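PDB 3VMV: pectate lyase, which probably cleaves polygalacturonate (pectate) by an eliminative lyase reaction, as a secreted polysaccharide lyase family 1 enzyme with a parallel beta-helix fold. Local coordinates for residues E77-I83 / N101-I107; I35-R40 / I66-H71; F260-V265 / T287-L292; G275-L279 / L292-F298. Residue numbers count along the deposited sequence, not the author numbering.

Contact 1: residues E77-I83 / N101-I107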
loop_
_atom_site.group_PDB
_atom_site.type_symbol
_atom_site.label_atom_id
_atom_site.label_comp_id
_atom_site.label_asym_id
_atom_site.label_seq_id
_atom_site.Cartn_x
_atom_site.Cartn_y
_atom_site.Cartn_z
ATOM N N GLU A 77 -21.088 5.321 2.630
ATOM C CA GLU A 77 -20.135 4.616 1.797
ATOM C C GLU A 77 -20.021 5.219 0.400
ATOM O O GLU A 77 -20.976 5.830 -0.121
ATOM C CB GLU A 77 -20.498 3.124 1.722
ATOM C CG GLU A 77 -20.587 2.481 3.133
ATOM C CD GLU A 77 -20.847 0.972 3.133
ATOM O OE1 GLU A 77 -21.196 0.379 2.092
ATOM O OE2 GLU A 77 -20.687 0.359 4.199
ATOM N N ILE A 78 -18.835 5.086 -0.187
ATOM C CA ILE A 78 -18.675 5.300 -1.617
ATOM C C ILE A 78 -18.174 3.985 -2.203
ATOM O O ILE A 78 -17.358 3.307 -1.591
ATOM C CB ILE A 78 -17.719 6.487 -1.930
ATOM C CG1 ILE A 78 -17.687 6.737 -3.443
ATOM C CG2 ILE A 78 -16.296 6.266 -1.307
ATOM C CD1 ILE A 78 -16.937 8.030 -3.769
ATOM N N LYS A 79 -18.699 3.587 -3.350
ATOM C CA LYS A 79 -18.480 2.211 -3.837
ATOM C C LYS A 79 -18.168 2.121 -5.311
ATOM O O LYS A 79 -18.571 2.956 -6.084
ATOM C CB LYS A 79 -19.714 1.355 -3.597
ATOM C CG LYS A 79 -20.181 1.395 -2.129
ATOM C CD LYS A 79 -21.069 0.204 -1.803
ATOM C CE LYS A 79 -22.492 0.519 -2.091
ATOM N NZ LYS A 79 -22.972 1.587 -1.178
ATOM N N ASN A 80 -17.483 1.048 -5.694
ATOM C CA ASN A 80 -17.428 0.598 -7.084
ATOM C C ASN A 80 -16.735 1.594 -8.033
ATOM O O ASN A 80 -17.334 2.099 -8.995
ATOM C CB ASN A 80 -18.840 0.266 -7.609
ATOM C CG ASN A 80 -19.606 -0.673 -6.683
ATOM O OD1 ASN A 80 -19.041 -1.523 -5.997
ATOM N ND2 ASN A 80 -20.935 -0.500 -6.668
ATOM N N ILE A 81 -15.453 1.832 -7.754
ATOM C CA ILE A 81 -14.657 2.734 -8.578
ATOM C C ILE A 81 -13.363 2.078 -8.978
ATOM O O ILE A 81 -12.737 1.416 -8.144
ATOM C CB ILE A 81 -14.324 3.976 -7.765
ATOM C CG1 ILE A 81 -15.602 4.763 -7.497
ATOM C CG2 ILE A 81 -13.294 4.849 -8.505
ATOM C CD1 ILE A 81 -15.376 5.993 -6.630
ATOM N N SER A 82 -12.931 2.269 -10.219
ATOM C CA SER A 82 -11.535 2.036 -10.585
ATOM C C SER A 82 -10.928 3.333 -11.101
ATOM O O SER A 82 -11.595 4.066 -11.855
ATOM C CB SER A 82 -11.426 1.005 -11.709
ATOM O OG SER A 82 -11.932 -0.253 -11.336
ATOM N N ILE A 83 -9.714 3.635 -10.657
ATOM C CA ILE A 83 -8.894 4.717 -11.214
ATOM C C ILE A 83 -7.705 4.025 -11.854
ATOM O O ILE A 83 -6.935 3.357 -11.153
ATOM C CB ILE A 83 -8.442 5.663 -10.075
ATOM C CG1 ILE A 83 -9.693 6.342 -9.504
ATOM C CG2 ILE A 83 -7.383 6.658 -10.561
ATOM C CD1 ILE A 83 -9.444 7.178 -8.262
ATOM N N ASN A 101 -14.142 5.386 3.813
ATOM C CA ASN A 101 -15.327 4.519 3.772
ATOM C C ASN A 101 -15.673 4.124 2.336
ATOM O O ASN A 101 -16.800 4.219 1.867
ATOM C CB ASN A 101 -16.519 5.154 4.495
ATOM C CG ASN A 101 -17.528 4.111 4.979
ATOM O OD1 ASN A 101 -17.292 2.913 4.932
ATOM N ND2 ASN A 101 -18.690 4.607 5.474
ATOM N N ALA A 102 -14.620 3.691 1.653
ATOM C CA ALA A 102 -14.672 3.374 0.251
ATOM C C ALA A 102 -14.640 1.865 0.064
ATOM O O ALA A 102 -13.850 1.193 0.719
ATOM C CB ALA A 102 -13.476 4.043 -0.444
ATOM N N HIS A 103 -15.531 1.337 -0.782
ATOM C CA HIS A 103 -15.741 -0.104 -0.902
ATOM C C HIS A 103 -15.686 -0.548 -2.331
ATOM O O HIS A 103 -16.330 0.047 -3.176
ATOM C CB HIS A 103 -17.080 -0.466 -0.290
ATOM C CG HIS A 103 -17.117 -0.209 1.178
ATOM N ND1 HIS A 103 -17.233 1.060 1.703
ATOM C CD2 HIS A 103 -16.941 -1.042 2.229
ATOM C CE1 HIS A 103 -17.172 0.992 3.023
ATOM N NE2 HIS A 103 -17.001 -0.270 3.366
ATOM N N ASN A 104 -14.899 -1.590 -2.585
ATOM C CA ASN A 104 -14.745 -2.153 -3.923
ATOM C C ASN A 104 -14.095 -1.129 -4.861
ATOM O O ASN A 104 -14.725 -0.594 -5.794
ATOM C CB ASN A 104 -16.101 -2.664 -4.493
ATOM C CG ASN A 104 -15.916 -3.411 -5.801
ATOM O OD1 ASN A 104 -14.883 -4.048 -6.000
ATOM N ND2 ASN A 104 -16.879 -3.304 -6.709
ATOM N N ILE A 105 -12.818 -0.874 -4.588
ATOM C CA ILE A 105 -12.047 0.162 -5.257
ATOM C C ILE A 105 -10.767 -0.436 -5.836
ATOM O O ILE A 105 -10.067 -1.183 -5.145
ATOM C CB ILE A 105 -11.626 1.246 -4.261
ATOM C CG1 ILE A 105 -12.810 1.673 -3.357
ATOM C CG2 ILE A 105 -11.007 2.424 -4.989
ATOM C CD1 ILE A 105 -13.944 2.436 -4.077
ATOM N N ILE A 106 -10.473 -0.124 -7.089
ATOM C CA ILE A 106 -9.214 -0.482 -7.716
ATOM C C ILE A 106 -8.435 0.791 -8.084
ATOM O O ILE A 106 -8.986 1.686 -8.707
ATOM C CB ILE A 106 -9.472 -1.307 -8.983
ATOM C CG1 ILE A 106 -10.190 -2.586 -8.589
ATOM C CG2 ILE A 106 -8.138 -1.592 -9.727
ATOM C CD1 ILE A 106 -10.482 -3.516 -9.782
ATOM N N ILE A 107 -7.167 0.877 -7.674
ATOM C CA ILE A 107 -6.240 1.911 -8.174
ATOM C C ILE A 107 -5.116 1.168 -8.877
ATOM O O ILE A 107 -4.423 0.336 -8.254
ATOM C CB ILE A 107 -5.705 2.741 -7.027
ATOM C CG1 ILE A 107 -6.857 3.360 -6.237
ATOM C CG2 ILE A 107 -4.698 3.821 -7.524
ATOM C CD1 ILE A 107 -6.474 4.069 -5.003
HETATM O O HOH W 1 -18.757 0.851 6.045
#
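Six backbone hydrogen bonds tie the two segments together. Ile-78 N donates to Asn-101 O (3.0 Å), and Ile-78 O accepts from His-103 N (2.8 Å). Asn-80 N donates to His-103 O (2.9 Å), and Ile-81 N to Asn-104 O (3.2 Å). Beyond the corner, Ile-106 N donates to Ile-81 O and Ile-83 N to Ile-106 O, both at 2.9 Å. At the corner the side chains add a rung: Asn-104 ND2 donates to Asn-80 OD1 at 2.9 Å. Asn-104 OD1 turns to the backbone of Thr-15 and Gly-16. The register is in step and parallel, as between successive coils of a parallel beta-helix, and the amide pair forms a short asparagine ladder, a known feature of pectate lyases. Both asparagines have positive phi, which bends the two coils at the same level. At the Glu-77 end, water 1 joins Glu-77 OE2 (2.7 Å) to Asn-101 OD1 (2.8 Å), and Glu-77 CD lies over one face of the His-103 ring. Lys-79 reaches Asp-45 in a salt bridge. On the sheet face opposite Lys-79 and His-103, Ile-78 CG2 meets Ala-102 CB at 3.7 Å, and Ile-81 CB meets Ile-105 CD1 at 4.0 Å.

Contact 2: residues I35-R40 / I66-H71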
loop_
_atom_site.group_PDB
_atom_site.type_symbol
_atom_site.label_atom_id
_atom_site.label_comp_id
_atom_site.label_asym_id
_atom_site.label_seq_id
_atom_site.Cartn_x
_atom_site.Cartn_y
_atom_site.Cartn_z
ATOM N N ILE A 35 -16.386 12.031 -9.250
ATOM C CA ILE A 35 -16.722 11.368 -8.002
ATOM C C ILE A 35 -17.919 12.043 -7.340
ATOM O O ILE A 35 -18.861 11.373 -6.934
ATOM C CB ILE A 35 -15.516 11.388 -7.049
ATOM C CG1 ILE A 35 -14.415 10.479 -7.618
ATOM C CG2 ILE A 35 -15.948 11.019 -5.620
ATOM C CD1 ILE A 35 -13.041 10.697 -6.990
ATOM N N ASP A 36 -17.869 13.370 -7.226
ATOM C CA ASP A 36 -18.899 14.101 -6.481
ATOM C C ASP A 36 -20.217 14.109 -7.252
ATOM O O ASP A 36 -21.285 13.931 -6.656
ATOM C CB ASP A 36 -18.446 15.533 -6.200
ATOM C CG ASP A 36 -17.224 15.604 -5.258
ATOM O OD1 ASP A 36 -16.769 14.563 -4.714
ATOM O OD2 ASP A 36 -16.721 16.724 -5.064
ATOM N N ASN A 37 -20.144 14.296 -8.568
ATOM C CA ASN A 37 -21.349 14.289 -9.377
ATOM C C ASN A 37 -22.039 12.934 -9.275
ATOM O O ASN A 37 -23.268 12.858 -9.152
ATOM C CB ASN A 37 -21.024 14.591 -10.837
ATOM C CG ASN A 37 -20.691 16.052 -11.077
ATOM O OD1 ASN A 37 -20.914 16.906 -10.230
ATOM N ND2 ASN A 37 -20.180 16.341 -12.272
ATOM N N ARG A 38 -21.265 11.856 -9.326
ATOM C CA ARG A 38 -21.885 10.550 -9.186
ATOM C C ARG A 38 -22.530 10.401 -7.812
ATOM O O ARG A 38 -23.631 9.870 -7.673
ATOM C CB ARG A 38 -20.899 9.408 -9.452
ATOM C CG ARG A 38 -21.607 8.051 -9.418
ATOM C CD ARG A 38 -20.621 6.898 -9.516
ATOM N NE ARG A 38 -19.845 6.816 -8.269
ATOM C CZ ARG A 38 -19.319 5.721 -7.766
ATOM N NH1 ARG A 38 -19.394 4.565 -8.431
ATOM N NH2 ARG A 38 -18.686 5.805 -6.594
ATOM N N SER A 39 -21.831 10.877 -6.783
ATOM C CA SER A 39 -22.310 10.722 -5.417
ATOM C C SER A 39 -23.665 11.425 -5.226
ATOM O O SER A 39 -24.499 10.958 -4.464
ATOM C CB SER A 39 -21.250 11.228 -4.436
ATOM O OG SER A 39 -21.617 10.948 -3.084
ATOM N N ARG A 40 -23.889 12.507 -5.962
ATOM C CA ARG A 40 -25.107 13.308 -5.833
ATOM C C ARG A 40 -26.216 12.817 -6.772
ATOM O O ARG A 40 -27.324 13.330 -6.728
ATOM C CB ARG A 40 -24.795 14.771 -6.150
ATOM C CG ARG A 40 -23.995 15.463 -5.067
ATOM C CD ARG A 40 -23.806 16.938 -5.397
ATOM N NE ARG A 40 -22.663 17.502 -4.675
ATOM C CZ ARG A 40 -21.527 17.870 -5.264
ATOM N NH1 ARG A 40 -21.389 17.754 -6.584
ATOM N NH2 ARG A 40 -20.535 18.369 -4.540
ATOM N N ILE A 66 -7.044 13.904 -3.659
ATOM C CA ILE A 66 -8.166 13.398 -4.441
ATOM C C ILE A 66 -9.002 12.581 -3.475
ATOM O O ILE A 66 -8.556 11.549 -2.965
ATOM C CB ILE A 66 -7.645 12.515 -5.600
ATOM C CG1 ILE A 66 -6.755 13.351 -6.536
ATOM C CG2 ILE A 66 -8.829 11.907 -6.364
ATOM C CD1 ILE A 66 -7.461 14.542 -7.185
ATOM N N ASP A 67 -10.193 13.078 -3.181
ATOM C CA ASP A 67 -11.023 12.621 -2.075
ATOM C C ASP A 67 -12.030 11.598 -2.598
ATOM O O ASP A 67 -13.132 11.946 -3.056
ATOM C CB ASP A 67 -11.728 13.871 -1.506
ATOM C CG ASP A 67 -12.108 13.795 -0.015
ATOM O OD1 ASP A 67 -11.768 12.863 0.690
ATOM O OD2 ASP A 67 -12.799 14.742 0.433
ATOM N N VAL A 68 -11.672 10.322 -2.471
ATOM C CA VAL A 68 -12.604 9.210 -2.775
ATOM C C VAL A 68 -13.467 8.960 -1.551
ATOM O O VAL A 68 -13.189 8.105 -0.709
ATOM C CB VAL A 68 -11.866 7.944 -3.268
ATOM C CG1 VAL A 68 -12.895 6.873 -3.686
ATOM C CG2 VAL A 68 -10.940 8.303 -4.428
ATOM N N LYS A 69 -14.504 9.798 -1.425
ATOM C CA LYS A 69 -15.342 9.895 -0.249
ATOM C C LYS A 69 -16.697 10.325 -0.752
ATOM O O LYS A 69 -16.805 11.121 -1.685
ATOM C CB LYS A 69 -14.803 10.981 0.698
ATOM C CG LYS A 69 -15.529 11.027 2.029
ATOM C CD LYS A 69 -15.078 12.233 2.863
ATOM C CE LYS A 69 -13.647 12.016 3.378
ATOM N NZ LYS A 69 -13.363 12.995 4.459
ATOM N N ASN A 70 -17.727 9.807 -0.109
ATOM C CA ASN A 70 -19.070 10.212 -0.435
ATOM C C ASN A 70 -19.205 11.707 -0.203
ATOM O O ASN A 70 -18.638 12.252 0.741
ATOM C CB ASN A 70 -20.038 9.466 0.496
ATOM C CG ASN A 70 -21.486 9.621 0.051
ATOM O OD1 ASN A 70 -22.092 10.666 0.228
ATOM N ND2 ASN A 70 -22.025 8.574 -0.542
ATOM N N HIS A 71 -19.972 12.379 -1.046
ATOM C CA HIS A 71 -20.242 13.796 -0.806
ATOM C C HIS A 71 -21.005 13.968 0.541
ATOM O O HIS A 71 -20.944 15.019 1.151
ATOM C CB HIS A 71 -20.985 14.426 -2.018
ATOM C CG HIS A 71 -22.458 14.246 -1.963
ATOM N ND1 HIS A 71 -23.072 13.071 -2.322
ATOM C CD2 HIS A 71 -23.452 15.085 -1.571
ATOM C CE1 HIS A 71 -24.373 13.183 -2.143
ATOM N NE2 HIS A 71 -24.628 14.396 -1.687
HETATM O O HOH W 2 -15.854 13.847 -2.272
HETATM O O HOH W 3 -24.429 9.365 -2.141
#
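Here helix 28-40 packs against strand 66-68 and the chain that leaves it, at one end of the parallel beta-helix. Such a helix, capping the N-terminal end of the coil stack, is a regular feature of pectate lyases. The short axes lie 10.0 Å apart and cross at 26°. Ser-39 is the polar centre. Its OG accepts from His-71 N at 3.0 Å. The same OG is 2.7 Å from His-71 ND1 in a second hydrogen bond, whose donor could be either atom. One hydroxyl thus serves both the backbone and the ring of His-71. Ser-39 O is satisfied through water 3, which donates to it at 2.8 Å and accepts from Asn-70 ND2 at 3.0 Å. Asn-70 ND2 also donates to Glu-77 O, while Asn-70 OD1 accepts from Arg-72 N. Water 2 makes a second bridge, 2.7 Å from Asp-36 OD1 and 2.9 Å from Lys-69 O. Asp-67 pairs with Arg-98 in the next coil, and its N is taken by Gln-32 of the helix. Ile-35 points toward segment 66-71. Its CD1 lies 4.1 Å from Val-68 CG2 and 4.4 Å from Ile-66 CG2. Arg-40 CG sits over the face of the His-71 ring, 3.5 Å from its centroid and 6° off the normal, in a CH-pi contact.

Contact 3: residues F260-V265 / T287-L292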
loop_
_atom_site.group_PDB
_atom_site.type_symbol
_atom_site.label_atom_id
_atom_site.label_comp_id
_atom_site.label_asym_id
_atom_site.label_seq_id
_atom_site.Cartn_x
_atom_site.Cartn_y
_atom_site.Cartn_z
ATOM N N PHE A 260 16.018 -4.923 19.281
ATOM C CA PHE A 260 15.950 -5.921 18.224
ATOM C C PHE A 260 16.964 -5.587 17.114
ATOM O O PHE A 260 17.144 -4.414 16.740
ATOM C CB PHE A 260 14.517 -5.962 17.659
ATOM C CG PHE A 260 14.110 -7.294 17.077
ATOM C CD1 PHE A 260 13.239 -8.124 17.771
ATOM C CD2 PHE A 260 14.548 -7.691 15.816
ATOM C CE1 PHE A 260 12.853 -9.351 17.253
ATOM C CE2 PHE A 260 14.178 -8.938 15.294
ATOM C CZ PHE A 260 13.333 -9.776 16.030
ATOM N N ILE A 261 17.618 -6.597 16.567
ATOM C CA ILE A 261 18.531 -6.365 15.449
ATOM C C ILE A 261 17.797 -5.805 14.235
ATOM O O ILE A 261 16.874 -6.428 13.747
ATOM C CB ILE A 261 19.243 -7.690 15.055
ATOM C CG1 ILE A 261 20.156 -8.132 16.199
ATOM C CG2 ILE A 261 20.006 -7.531 13.733
ATOM C CD1 ILE A 261 20.750 -9.506 15.988
ATOM N N LYS A 262 18.238 -4.644 13.744
ATOM C CA LYS A 262 17.552 -3.989 12.624
ATOM C C LYS A 262 17.769 -4.747 11.322
ATOM O O LYS A 262 18.897 -4.965 10.911
ATOM C CB LYS A 262 18.032 -2.551 12.484
ATOM C CG LYS A 262 17.460 -1.636 13.557
ATOM C CD LYS A 262 18.112 -0.272 13.473
ATOM C CE LYS A 262 17.324 0.797 14.180
ATOM N NZ LYS A 262 18.052 2.079 13.857
ATOM N N GLY A 263 16.679 -5.176 10.703
ATOM C CA GLY A 263 16.787 -6.129 9.607
ATOM C C GLY A 263 15.468 -6.247 8.876
ATOM O O GLY A 263 14.659 -5.325 8.842
ATOM N N PRO A 264 15.222 -7.412 8.272
ATOM C CA PRO A 264 14.090 -7.569 7.358
ATOM C C PRO A 264 12.732 -7.696 8.063
ATOM O O PRO A 264 11.701 -7.378 7.465
ATOM C CB PRO A 264 14.444 -8.854 6.585
ATOM C CG PRO A 264 15.307 -9.638 7.561
ATOM C CD PRO A 264 16.084 -8.604 8.337
ATOM N N VAL A 265 12.757 -8.192 9.287
ATOM C CA VAL A 265 11.554 -8.318 10.096
ATOM C C VAL A 265 11.932 -8.266 11.564
ATOM O O VAL A 265 13.038 -8.666 11.931
ATOM C CB VAL A 265 10.785 -9.636 9.724
ATOM C CG1 VAL A 265 11.597 -10.861 10.024
ATOM C CG2 VAL A 265 9.390 -9.687 10.394
ATOM N N THR A 287 21.727 -9.518 4.272
ATOM C CA THR A 287 20.612 -9.063 5.086
ATOM C C THR A 287 20.599 -9.854 6.383
ATOM O O THR A 287 20.560 -11.089 6.340
ATOM C CB THR A 287 19.304 -9.366 4.332
ATOM O OG1 THR A 287 19.165 -8.478 3.203
ATOM C CG2 THR A 287 18.068 -9.134 5.233
ATOM N N PRO A 288 20.670 -9.171 7.540
ATOM C CA PRO A 288 20.752 -9.907 8.816
ATOM C C PRO A 288 19.572 -10.870 8.951
ATOM O O PRO A 288 18.418 -10.460 8.758
ATOM C CB PRO A 288 20.582 -8.807 9.871
ATOM C CG PRO A 288 21.043 -7.565 9.207
ATOM C CD PRO A 288 20.714 -7.709 7.730
ATOM N N ASN A 289 19.849 -12.138 9.268
ATOM C CA ASN A 289 18.736 -13.060 9.363
ATOM C C ASN A 289 18.940 -14.246 10.303
ATOM O O ASN A 289 17.945 -14.899 10.688
ATOM C CB ASN A 289 18.347 -13.593 7.976
ATOM C CG ASN A 289 19.395 -14.510 7.390
ATOM O OD1 ASN A 289 19.295 -15.733 7.493
ATOM N ND2 ASN A 289 20.401 -13.932 6.754
ATOM N N SER A 290 20.187 -14.540 10.653
ATOM C CA SER A 290 20.431 -15.748 11.474
ATOM C C SER A 290 19.811 -15.705 12.873
ATOM O O SER A 290 19.598 -16.740 13.509
ATOM C CB SER A 290 21.926 -16.041 11.538
ATOM O OG SER A 290 22.598 -15.045 12.291
ATOM N N HIS A 291 19.495 -14.509 13.336
ATOM C CA HIS A 291 18.905 -14.297 14.643
ATOM C C HIS A 291 17.419 -14.554 14.671
ATOM O O HIS A 291 16.806 -14.545 15.756
ATOM C CB HIS A 291 19.147 -12.848 15.066
ATOM C CG HIS A 291 18.549 -11.850 14.137
ATOM N ND1 HIS A 291 19.089 -11.588 12.893
ATOM C CD2 HIS A 291 17.443 -11.081 14.244
ATOM C CE1 HIS A 291 18.348 -10.696 12.277
ATOM N NE2 HIS A 291 17.344 -10.357 13.075
ATOM N N LEU A 292 16.818 -14.727 13.492
ATOM C CA LEU A 292 15.350 -14.850 13.361
ATOM C C LEU A 292 14.792 -16.268 13.599
ATOM O O LEU A 292 15.400 -17.283 13.190
ATOM C CB LEU A 292 14.914 -14.404 11.975
ATOM C CG LEU A 292 15.177 -12.935 11.725
ATOM C CD1 LEU A 292 14.906 -12.619 10.221
ATOM C CD2 LEU A 292 14.292 -12.091 12.632
HETATM O O HOH W 4 15.740 -8.237 11.985
#
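Pro-264 is the main bump of segment 260-265. Its ring fits between Thr-287, Pro-288 and Leu-292: CG is 3.6 Å from Thr-287 CG2 and 4.0 Å from Leu-292 CD1, and CD lies 3.0 Å from Pro-288 O. That carbonyl is buried here without a polar partner. From the other side Pro-288 presents its own ring, with CG 3.8 Å from Lys-262 O and CB 4.1 Å from Ile-261 CG2. Both segments are irregular. They belong to loops near the C-terminal end of the parallel beta-helix: the first leads into strand 265-266, and the second follows strand 283-285. A type I turn from Asn-289 to Leu-292, closed by Leu-292 N to Asn-289 O at 3.0 Å, sets His-291 facing the first loop. Ile-261 covers one face of the His-291 ring; its CB stands 4.0 Å from the ring centroid, a CH-pi contact. Phe-260 CE2 comes to the edge of that ring, 4.0 Å from CD2 of His-291. Leu-292 fills the space beside it, with CD2 4.1 Å from Phe-260 CE2 and CD1 3.8 Å from Val-265 CG1. Water 4 fills the remaining gap. It lies 2.8 Å from Ile-261 O, 2.7 Å from Val-265 O and 2.9 Å from His-291 NE2.

Contact 4: residues G275-L279 / L292-F298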
loop_
_atom_site.group_PDB
_atom_site.type_symbol
_atom_site.label_atom_id
_atom_site.label_comp_id
_atom_site.label_asym_id
_atom_site.label_seq_id
_atom_site.Cartn_x
_atom_site.Cartn_y
_atom_site.Cartn_z
ATOM N N GLY A 275 4.788 -7.666 17.813
ATOM C CA GLY A 275 3.934 -8.498 16.964
ATOM C C GLY A 275 4.670 -9.806 16.709
ATOM O O GLY A 275 5.661 -10.134 17.370
ATOM N N TYR A 276 4.143 -10.568 15.754
ATOM C CA TYR A 276 4.652 -11.900 15.458
ATOM C C TYR A 276 4.932 -12.039 13.961
ATOM O O TYR A 276 4.417 -11.250 13.128
ATOM C CB TYR A 276 3.595 -12.932 15.834
ATOM C CG TYR A 276 3.183 -12.955 17.278
ATOM C CD1 TYR A 276 3.825 -13.784 18.187
ATOM C CD2 TYR A 276 2.149 -12.148 17.720
ATOM C CE1 TYR A 276 3.416 -13.823 19.503
ATOM C CE2 TYR A 276 1.747 -12.168 19.026
ATOM C CZ TYR A 276 2.392 -13.005 19.911
ATOM O OH TYR A 276 1.999 -13.063 21.243
ATOM N N TRP A 277 5.664 -13.088 13.589
ATOM C CA TRP A 277 6.007 -13.296 12.158
ATOM C C TRP A 277 6.183 -14.784 11.929
ATOM O O TRP A 277 6.745 -15.516 12.782
ATOM C CB TRP A 277 7.281 -12.534 11.744
ATOM C CG TRP A 277 8.377 -12.552 12.823
ATOM C CD1 TRP A 277 9.358 -13.501 13.017
ATOM C CD2 TRP A 277 8.571 -11.559 13.839
ATOM N NE1 TRP A 277 10.150 -13.149 14.089
ATOM C CE2 TRP A 277 9.672 -11.978 14.633
ATOM C CE3 TRP A 277 7.893 -10.379 14.176
ATOM C CZ2 TRP A 277 10.131 -11.239 15.735
ATOM C CZ3 TRP A 277 8.342 -9.635 15.276
ATOM C CH2 TRP A 277 9.447 -10.069 16.043
ATOM N N ASN A 278 5.701 -15.245 10.792
ATOM C CA ASN A 278 5.903 -16.629 10.386
ATOM C C ASN A 278 6.778 -16.548 9.131
ATOM O O ASN A 278 6.382 -15.896 8.159
ATOM C CB ASN A 278 4.537 -17.239 10.103
ATOM C CG ASN A 278 4.632 -18.676 9.667
ATOM O OD1 ASN A 278 5.718 -19.273 9.698
ATOM N ND2 ASN A 278 3.500 -19.256 9.273
ATOM N N LEU A 279 7.953 -17.166 9.153
ATOM C CA LEU A 279 8.917 -17.014 8.069
ATOM C C LEU A 279 9.027 -18.332 7.330
ATOM O O LEU A 279 9.291 -19.374 7.936
ATOM C CB LEU A 279 10.288 -16.647 8.657
ATOM C CG LEU A 279 10.255 -15.488 9.677
ATOM C CD1 LEU A 279 11.655 -15.159 10.235
ATOM C CD2 LEU A 279 9.633 -14.243 9.114
ATOM N N LEU A 292 16.818 -14.727 13.492
ATOM C CA LEU A 292 15.350 -14.850 13.361
ATOM C C LEU A 292 14.792 -16.268 13.599
ATOM O O LEU A 292 15.400 -17.283 13.190
ATOM C CB LEU A 292 14.914 -14.404 11.975
ATOM C CG LEU A 292 15.177 -12.935 11.725
ATOM C CD1 LEU A 292 14.906 -12.619 10.221
ATOM C CD2 LEU A 292 14.292 -12.091 12.632
ATOM N N ASN A 293 13.645 -16.309 14.269
ATOM C CA ASN A 293 12.846 -17.503 14.452
ATOM C C ASN A 293 11.413 -17.151 14.088
ATOM O O ASN A 293 11.014 -15.993 14.249
ATOM C CB ASN A 293 12.824 -17.923 15.950
ATOM C CG ASN A 293 14.210 -18.227 16.530
ATOM O OD1 ASN A 293 14.863 -19.146 16.094
ATOM N ND2 ASN A 293 14.644 -17.447 17.524
ATOM N N SER A 294 10.644 -18.111 13.574
ATOM C CA SER A 294 9.206 -17.908 13.422
ATOM C C SER A 294 8.548 -17.882 14.787
ATOM O O SER A 294 8.825 -18.712 15.642
ATOM C CB SER A 294 8.554 -19.000 12.568
ATOM O OG SER A 294 8.934 -18.898 11.200
ATOM N N THR A 295 7.706 -16.888 14.999
ATOM C CA THR A 295 7.075 -16.715 16.295
ATOM C C THR A 295 5.558 -16.911 16.227
ATOM O O THR A 295 4.874 -16.731 17.219
ATOM C CB THR A 295 7.420 -15.321 16.938
ATOM O OG1 THR A 295 6.831 -14.259 16.151
ATOM C CG2 THR A 295 8.935 -15.132 16.985
ATOM N N THR A 296 5.011 -17.190 15.030
ATOM C CA THR A 296 3.611 -17.571 14.901
ATOM C C THR A 296 3.491 -18.588 13.767
ATOM O O THR A 296 4.353 -18.605 12.867
ATOM C CB THR A 296 2.666 -16.344 14.644
ATOM O OG1 THR A 296 1.312 -16.806 14.494
ATOM C CG2 THR A 296 3.034 -15.531 13.381
ATOM N N ASN A 297 2.428 -19.404 13.828
ATOM C CA ASN A 297 2.073 -20.320 12.744
ATOM C C ASN A 297 1.059 -19.705 11.779
ATOM O O ASN A 297 0.590 -20.392 10.854
ATOM C CB ASN A 297 1.448 -21.599 13.300
ATOM C CG ASN A 297 2.374 -22.361 14.201
ATOM O OD1 ASN A 297 2.007 -22.729 15.330
ATOM N ND2 ASN A 297 3.578 -22.614 13.717
ATOM N N PHE A 298 0.708 -18.430 11.986
ATOM C CA PHE A 298 -0.281 -17.744 11.137
ATOM C C PHE A 298 -0.046 -17.963 9.634
ATOM O O PHE A 298 1.050 -17.697 9.109
ATOM C CB PHE A 298 -0.303 -16.242 11.416
ATOM C CG PHE A 298 -1.151 -15.482 10.440
ATOM C CD1 PHE A 298 -2.523 -15.581 10.456
ATOM C CD2 PHE A 298 -0.539 -14.739 9.445
ATOM C CE1 PHE A 298 -3.301 -14.891 9.506
ATOM C CE2 PHE A 298 -1.297 -14.058 8.508
ATOM C CZ PHE A 298 -2.681 -14.136 8.531
HETATM O O HOH W 5 7.243 -12.331 18.076
HETATM O O HOH W 6 12.788 -13.846 15.878
HETATM O O HOH W 7 5.621 -21.274 11.835
#
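Gly-275 O starts the contact through water 5, which is 2.8 Å from it and 2.8 Å from Thr-295 OG1. Tyr-276 lays its CB 3.6 Å from Thr-296 CG2. Trp-277 follows with most of the backbone bonds. Its N donates to Thr-295 OG1 (3.0 Å), and its O accepts from Thr-295 N (2.8 Å) and Thr-296 N (3.3 Å). Its indole NE1 makes a weak hydrogen bond to Asn-293 O at 3.0 Å, while Thr-295 OG1 lies over one ring face. Strand 276-280 belongs to the last coil of the parallel beta-helix and pairs with strand 238-242. The end-to-end directions of 275-279 and 292-298 are 99° apart. Asn-278 ND2 then donates to Phe-298 O at 2.9 Å. That end of the loop is shaped by an ST turn, in which Thr-296 OG1 accepts from Phe-298 N at 3.0 Å. Last, Leu-279 N donates to Ser-294 OG (2.9 Å), and Leu-279 CD1 packs 3.8 Å from Leu-292 CB.

The four contacts form two pairs on opposite sides of the chain's centre. Contacts 1 and 2 lie toward the N-terminal end of the beta-helix, with centres 10 Å apart. Arg-38 joins them through Lys-79 O. Contact 2 closes before contact 1 opens, and strands 66-68 and 78-85 follow each other. Contacts 3 and 4 lie toward the C-terminal end, with centres 13 Å apart. Their segments alternate along the chain and share Leu-292; Phe-260 meets Trp-277. The pairs do not touch: contacts 2 and 3 have centres about 44 Å apart. Contacts 1, 2 and 4 use strands of one continuous beta-helix, with helix 28-40 packed at one end and loops on the last coil at the other.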